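Metal-dependent hydrolase (Lactobacillus plantarum, PDB 2F6K) probably acts as a manganese-dependent decarboxylase of the amidohydrolase family, with aminocarboxymuconate semialdehyde as its likely substrate. Local coordinates at residues Val151-Lys163 with Val171-Thr183. Numbering follows the deposited sequence.
Sequences VALHPNEPAILPK and VPLLGFFMDTTMT. With MN (manganese (II) ion), chain C.
At the carboxy-terminal mouth of the amidohydrolase TIM barrel, the loop that leaves strand 150-154 beside the manganese site passes over helix 171-189, P155 lying on F176 and P158 on G175 and D179. The residue after a metal ligand here packs on the helix while its carbonyl accepts from the ligand's ring, an arrangement that probably supports the ligand. H154 binds manganese through NE2 at 2.1 Å, alongside H7, H9, D266 and two waters. Its other ring nitrogen, ND1, donates to the carbonyl O of P155 at 3.1 Å, nearly in the imidazole plane, which, with the metal bond at NE2, helps to fix the turn of the ring. That same carbonyl O sits over one face of the F176 ring, 3.5 Å from CE1, and also accepts from S58. CA of P172 lies over the opposite face; both are offset toward the rim. With chi1 at -83°, CG of F176 lies beside the backbone N, and CB and CG meet CB and CG of P155, the two side chains crossing at about a right angle with their CB atoms 3.6 Å apart. An alanine at F176 would probably lose the ring contacts with P155 CG and carbonyl O, opening a gap between loop and helix.

Farther along, CG of P158 rests 3.4 Å from the carbonyl O of G175, where a side chain would press on P158 CD. CB of P158 meets the selenomethionine methyl CE of M182, while CE of M178 reaches L161 CD2 tip to tip at 3.7 Å. The D179 carboxylate, tucked under P158, bonds to T125, N126 and Y131, which also bond the loop. No hydrogen bond links loop and helix directly: apolar packing sets their spacing, those shared partners bridge them, and P155 O probably steadies the metal's second shell.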
loop_
_atom_site.group_PDB
_atom_site.type_symbol
_atom_site.label_atom_id
_atom_site.label_comp_id
_atom_site.label_asym_id
_atom_site.label_seq_id
_atom_site.Cartn_x
_atom_site.Cartn_y
_atom_site.Cartn_z
ATOM N N VAL A 151 21.509 21.278 -2.768
ATOM C CA VAL A 151 20.747 20.155 -2.249
ATOM C C VAL A 151 20.573 19.142 -3.374
ATOM O O VAL A 151 19.878 19.401 -4.361
ATOM C CB VAL A 151 19.368 20.604 -1.744
ATOM C CG1 VAL A 151 18.522 19.403 -1.418
ATOM C CG2 VAL A 151 19.525 21.476 -0.507
ATOM N N ALA A 152 21.223 17.991 -3.236
ATOM C CA ALA A 152 21.130 16.954 -4.258
ATOM C C ALA A 152 20.163 15.856 -3.852
ATOM O O ALA A 152 20.378 15.171 -2.845
ATOM C CB ALA A 152 22.507 16.352 -4.529
ATOM N N LEU A 153 19.098 15.701 -4.637
ATOM C CA LEU A 153 18.106 14.665 -4.386
ATOM C C LEU A 153 18.663 13.335 -4.863
ATOM O O LEU A 153 19.391 13.277 -5.860
ATOM C CB LEU A 153 16.816 14.924 -5.174
ATOM C CG LEU A 153 16.000 16.204 -5.021
ATOM C CD1 LEU A 153 14.680 16.044 -5.788
ATOM C CD2 LEU A 153 15.721 16.480 -3.557
ATOM N N HIS A 154 18.356 12.269 -4.140
ATOM C CA HIS A 154 18.773 10.951 -4.591
ATOM C C HIS A 154 17.566 10.040 -4.449
ATOM O O HIS A 154 16.966 9.920 -3.375
ATOM C CB HIS A 154 19.965 10.391 -3.814
ATOM C CG HIS A 154 20.643 9.265 -4.529
ATOM N ND1 HIS A 154 20.051 8.032 -4.706
ATOM C CD2 HIS A 154 21.829 9.208 -5.183
ATOM C CE1 HIS A 154 20.843 7.265 -5.437
ATOM N NE2 HIS A 154 21.928 7.956 -5.740
ATOM N N PRO A 155 17.190 9.383 -5.549
ATOM C CA PRO A 155 16.030 8.495 -5.515
ATOM C C PRO A 155 16.148 7.311 -4.573
ATOM O O PRO A 155 17.226 6.742 -4.379
ATOM C CB PRO A 155 15.883 8.068 -6.978
ATOM C CG PRO A 155 17.306 8.003 -7.437
ATOM C CD PRO A 155 17.913 9.264 -6.832
ATOM N N ASN A 156 15.015 6.979 -3.970
ATOM C CA ASN A 156 14.892 5.833 -3.088
ATOM C C ASN A 156 13.695 5.052 -3.614
ATOM O O ASN A 156 12.902 5.573 -4.411
ATOM C CB ASN A 156 14.611 6.261 -1.652
ATOM C CG ASN A 156 15.873 6.518 -0.865
ATOM O OD1 ASN A 156 16.063 5.956 0.214
ATOM N ND2 ASN A 156 16.749 7.374 -1.397
ATOM N N GLU A 157 13.563 3.805 -3.176
ATOM C CA GLU A 157 12.440 2.985 -3.592
ATOM C C GLU A 157 11.176 3.710 -3.161
ATOM O O GLU A 157 11.096 4.203 -2.041
ATOM C CB GLU A 157 12.505 1.615 -2.910
ATOM C CG GLU A 157 11.191 0.843 -2.946
ATOM C CD GLU A 157 11.326 -0.576 -2.413
ATOM O OE1 GLU A 157 12.078 -0.769 -1.430
ATOM O OE2 GLU A 157 10.677 -1.490 -2.974
ATOM N N PRO A 158 10.180 3.807 -4.055
ATOM C CA PRO A 158 8.923 4.485 -3.713
ATOM C C PRO A 158 8.354 3.874 -2.427
ATOM O O PRO A 158 8.464 2.661 -2.216
ATOM C CB PRO A 158 8.048 4.205 -4.929
ATOM C CG PRO A 158 9.050 4.170 -6.047
ATOM C CD PRO A 158 10.174 3.355 -5.458
ATOM N N ALA A 159 7.757 4.703 -1.570
ATOM C CA ALA A 159 7.202 4.223 -0.303
ATOM C C ALA A 159 6.419 2.927 -0.484
ATOM O O ALA A 159 6.632 1.963 0.250
ATOM C CB ALA A 159 6.313 5.296 0.325
ATOM N N ILE A 160 5.515 2.905 -1.461
ATOM C CA ILE A 160 4.721 1.716 -1.741
ATOM C C ILE A 160 4.370 1.649 -3.226
ATOM O O ILE A 160 4.219 2.680 -3.892
ATOM C CB ILE A 160 3.408 1.700 -0.937
ATOM C CG1 ILE A 160 2.525 2.861 -1.387
ATOM C CG2 ILE A 160 3.696 1.803 0.554
ATOM C CD1 ILE A 160 1.144 2.833 -0.790
ATOM N N LEU A 161 4.234 0.426 -3.734
ATOM C CA LEU A 161 3.909 0.188 -5.141
ATOM C C LEU A 161 3.007 -1.030 -5.293
ATOM O O LEU A 161 2.894 -1.845 -4.380
ATOM C CB LEU A 161 5.191 -0.064 -5.940
ATOM C CG LEU A 161 6.188 1.076 -6.103
ATOM C CD1 LEU A 161 7.435 0.571 -6.805
ATOM C CD2 LEU A 161 5.535 2.196 -6.896
ATOM N N PRO A 162 2.354 -1.175 -6.456
ATOM C CA PRO A 162 1.475 -2.326 -6.685
ATOM C C PRO A 162 2.286 -3.609 -6.480
ATOM O O PRO A 162 3.418 -3.723 -6.957
ATOM C CB PRO A 162 1.038 -2.139 -8.133
ATOM C CG PRO A 162 1.022 -0.657 -8.283
ATOM C CD PRO A 162 2.313 -0.252 -7.604
ATOM N N LYS A 163 1.702 -4.571 -5.778
ATOM C CA LYS A 163 2.380 -5.825 -5.466
ATOM C C LYS A 163 2.515 -6.812 -6.621
ATOM O O LYS A 163 3.539 -7.488 -6.745
ATOM C CB LYS A 163 1.668 -6.506 -4.293
ATOM C CG LYS A 163 2.252 -7.846 -3.893
ATOM C CD LYS A 163 1.489 -8.457 -2.723
ATOM C CE LYS A 163 2.151 -9.749 -2.260
ATOM N NZ LYS A 163 1.473 -10.357 -1.069
ATOM N N VAL A 171 14.632 -2.059 -8.266
ATOM C CA VAL A 171 14.107 -0.729 -7.979
ATOM C C VAL A 171 14.729 0.424 -8.772
ATOM O O VAL A 171 14.021 1.330 -9.214
ATOM C CB VAL A 171 14.236 -0.416 -6.470
ATOM C CG1 VAL A 171 13.747 0.998 -6.176
ATOM C CG2 VAL A 171 13.442 -1.439 -5.670
ATOM N N PRO A 172 16.058 0.411 -8.954
ATOM C CA PRO A 172 16.723 1.485 -9.701
ATOM C C PRO A 172 16.311 1.628 -11.172
ATOM O O PRO A 172 16.455 2.706 -11.753
ATOM C CB PRO A 172 18.207 1.141 -9.556
ATOM C CG PRO A 172 18.267 0.449 -8.239
ATOM C CD PRO A 172 17.057 -0.463 -8.318
ATOM N N LEU A 173 15.807 0.549 -11.767
ATOM C CA LEU A 173 15.406 0.565 -13.171
ATOM C C LEU A 173 14.149 1.377 -13.490
ATOM O O LEU A 173 14.088 2.023 -14.525
ATOM C CB LEU A 173 15.232 -0.867 -13.682
ATOM C CG LEU A 173 16.473 -1.769 -13.650
ATOM C CD1 LEU A 173 16.129 -3.109 -14.284
ATOM C CD2 LEU A 173 17.622 -1.121 -14.400
ATOM N N LEU A 174 13.151 1.347 -12.614
ATOM C CA LEU A 174 11.923 2.097 -12.845
ATOM C C LEU A 174 11.474 2.843 -11.579
ATOM O O LEU A 174 10.994 3.980 -11.647
ATOM C CB LEU A 174 10.805 1.155 -13.310
ATOM C CG LEU A 174 9.418 1.794 -13.436
ATOM C CD1 LEU A 174 9.414 2.790 -14.588
ATOM C CD2 LEU A 174 8.373 0.720 -13.652
ATOM N N GLY A 175 11.637 2.193 -10.428
ATOM C CA GLY A 175 11.243 2.798 -9.168
ATOM C C GLY A 175 11.917 4.125 -8.871
ATOM O O GLY A 175 11.255 5.108 -8.512
ATOM N N PHE A 176 13.236 4.169 -9.009
ATOM C CA PHE A 176 13.959 5.404 -8.745
ATOM C C PHE A 176 13.382 6.562 -9.561
ATOM O O PHE A 176 13.129 7.641 -9.027
ATOM C CB PHE A 176 15.441 5.231 -9.069
ATOM C CG PHE A 176 16.241 4.599 -7.961
ATOM C CD1 PHE A 176 15.631 4.197 -6.777
ATOM C CD2 PHE A 176 17.617 4.419 -8.103
ATOM C CE1 PHE A 176 16.382 3.625 -5.745
ATOM C CE2 PHE A 176 18.379 3.846 -7.078
ATOM C CZ PHE A 176 17.764 3.450 -5.899
ATOM N N PHE A 177 13.165 6.336 -10.852
ATOM C CA PHE A 177 12.625 7.385 -11.697
ATOM C C PHE A 177 11.247 7.836 -11.272
ATOM O O PHE A 177 10.957 9.034 -11.256
ATOM C CB PHE A 177 12.601 6.953 -13.157
ATOM C CG PHE A 177 13.915 7.141 -13.858
ATOM C CD1 PHE A 177 13.955 7.456 -15.209
ATOM C CD2 PHE A 177 15.112 7.031 -13.160
ATOM C CE1 PHE A 177 15.163 7.667 -15.857
ATOM C CE2 PHE A 177 16.329 7.239 -13.802
ATOM C CZ PHE A 177 16.351 7.559 -15.156
HETATM N N MSE A 178 10.391 6.887 -10.926
HETATM C CA MSE A 178 9.055 7.251 -10.499
HETATM C C MSE A 178 9.150 8.108 -9.242
HETATM O O MSE A 178 8.425 9.100 -9.100
HETATM C CB MSE A 178 8.218 6.000 -10.240
HETATM C CG MSE A 178 8.013 5.138 -11.488
HETATM SE SE MSE A 178 6.691 3.712 -11.269
HETATM C CE MSE A 178 7.608 2.642 -9.935
ATOM N N ASP A 179 10.070 7.760 -8.346
ATOM C CA ASP A 179 10.196 8.519 -7.111
ATOM C C ASP A 179 10.736 9.927 -7.298
ATOM O O ASP A 179 10.233 10.870 -6.683
ATOM C CB ASP A 179 11.053 7.772 -6.096
ATOM C CG ASP A 179 10.496 7.889 -4.691
ATOM O OD1 ASP A 179 9.358 7.427 -4.460
ATOM O OD2 ASP A 179 11.181 8.454 -3.819
ATOM N N THR A 180 11.750 10.076 -8.141
ATOM C CA THR A 180 12.316 11.390 -8.391
ATOM C C THR A 180 11.237 12.263 -9.004
ATOM O O THR A 180 11.085 13.432 -8.641
ATOM C CB THR A 180 13.516 11.318 -9.351
ATOM O OG1 THR A 180 14.620 10.696 -8.681
ATOM C CG2 THR A 180 13.929 12.719 -9.805
ATOM N N THR A 181 10.470 11.671 -9.912
ATOM C CA THR A 181 9.416 12.391 -10.594
ATOM C C THR A 181 8.319 12.828 -9.631
ATOM O O THR A 181 7.857 13.975 -9.675
ATOM C CB THR A 181 8.788 11.537 -11.706
ATOM O OG1 THR A 181 9.820 10.997 -12.546
ATOM C CG2 THR A 181 7.861 12.398 -12.562
HETATM N N MSE A 182 7.899 11.916 -8.763
HETATM C CA MSE A 182 6.853 12.251 -7.809
HETATM C C MSE A 182 7.349 13.336 -6.858
HETATM O O MSE A 182 6.605 14.262 -6.526
HETATM C CB MSE A 182 6.418 11.011 -7.023
HETATM C CG MSE A 182 5.780 9.918 -7.878
HETATM SE SE MSE A 182 4.921 8.508 -6.816
HETATM C CE MSE A 182 6.478 7.459 -6.352
ATOM N N THR A 183 8.613 13.236 -6.449
ATOM C CA THR A 183 9.186 14.209 -5.535
ATOM C C THR A 183 9.279 15.617 -6.124
ATOM O O THR A 183 8.986 16.593 -5.433
ATOM C CB THR A 183 10.579 13.768 -5.053
ATOM O OG1 THR A 183 10.473 12.500 -4.395
ATOM C CG2 THR A 183 11.153 14.789 -4.067
HETATM MN MN MN C . 23.232 7.178 -7.191
HETATM O O HOH W 1 21.795 6.410 -8.492
HETATM O O HOH W 2 23.208 5.098 -6.197
#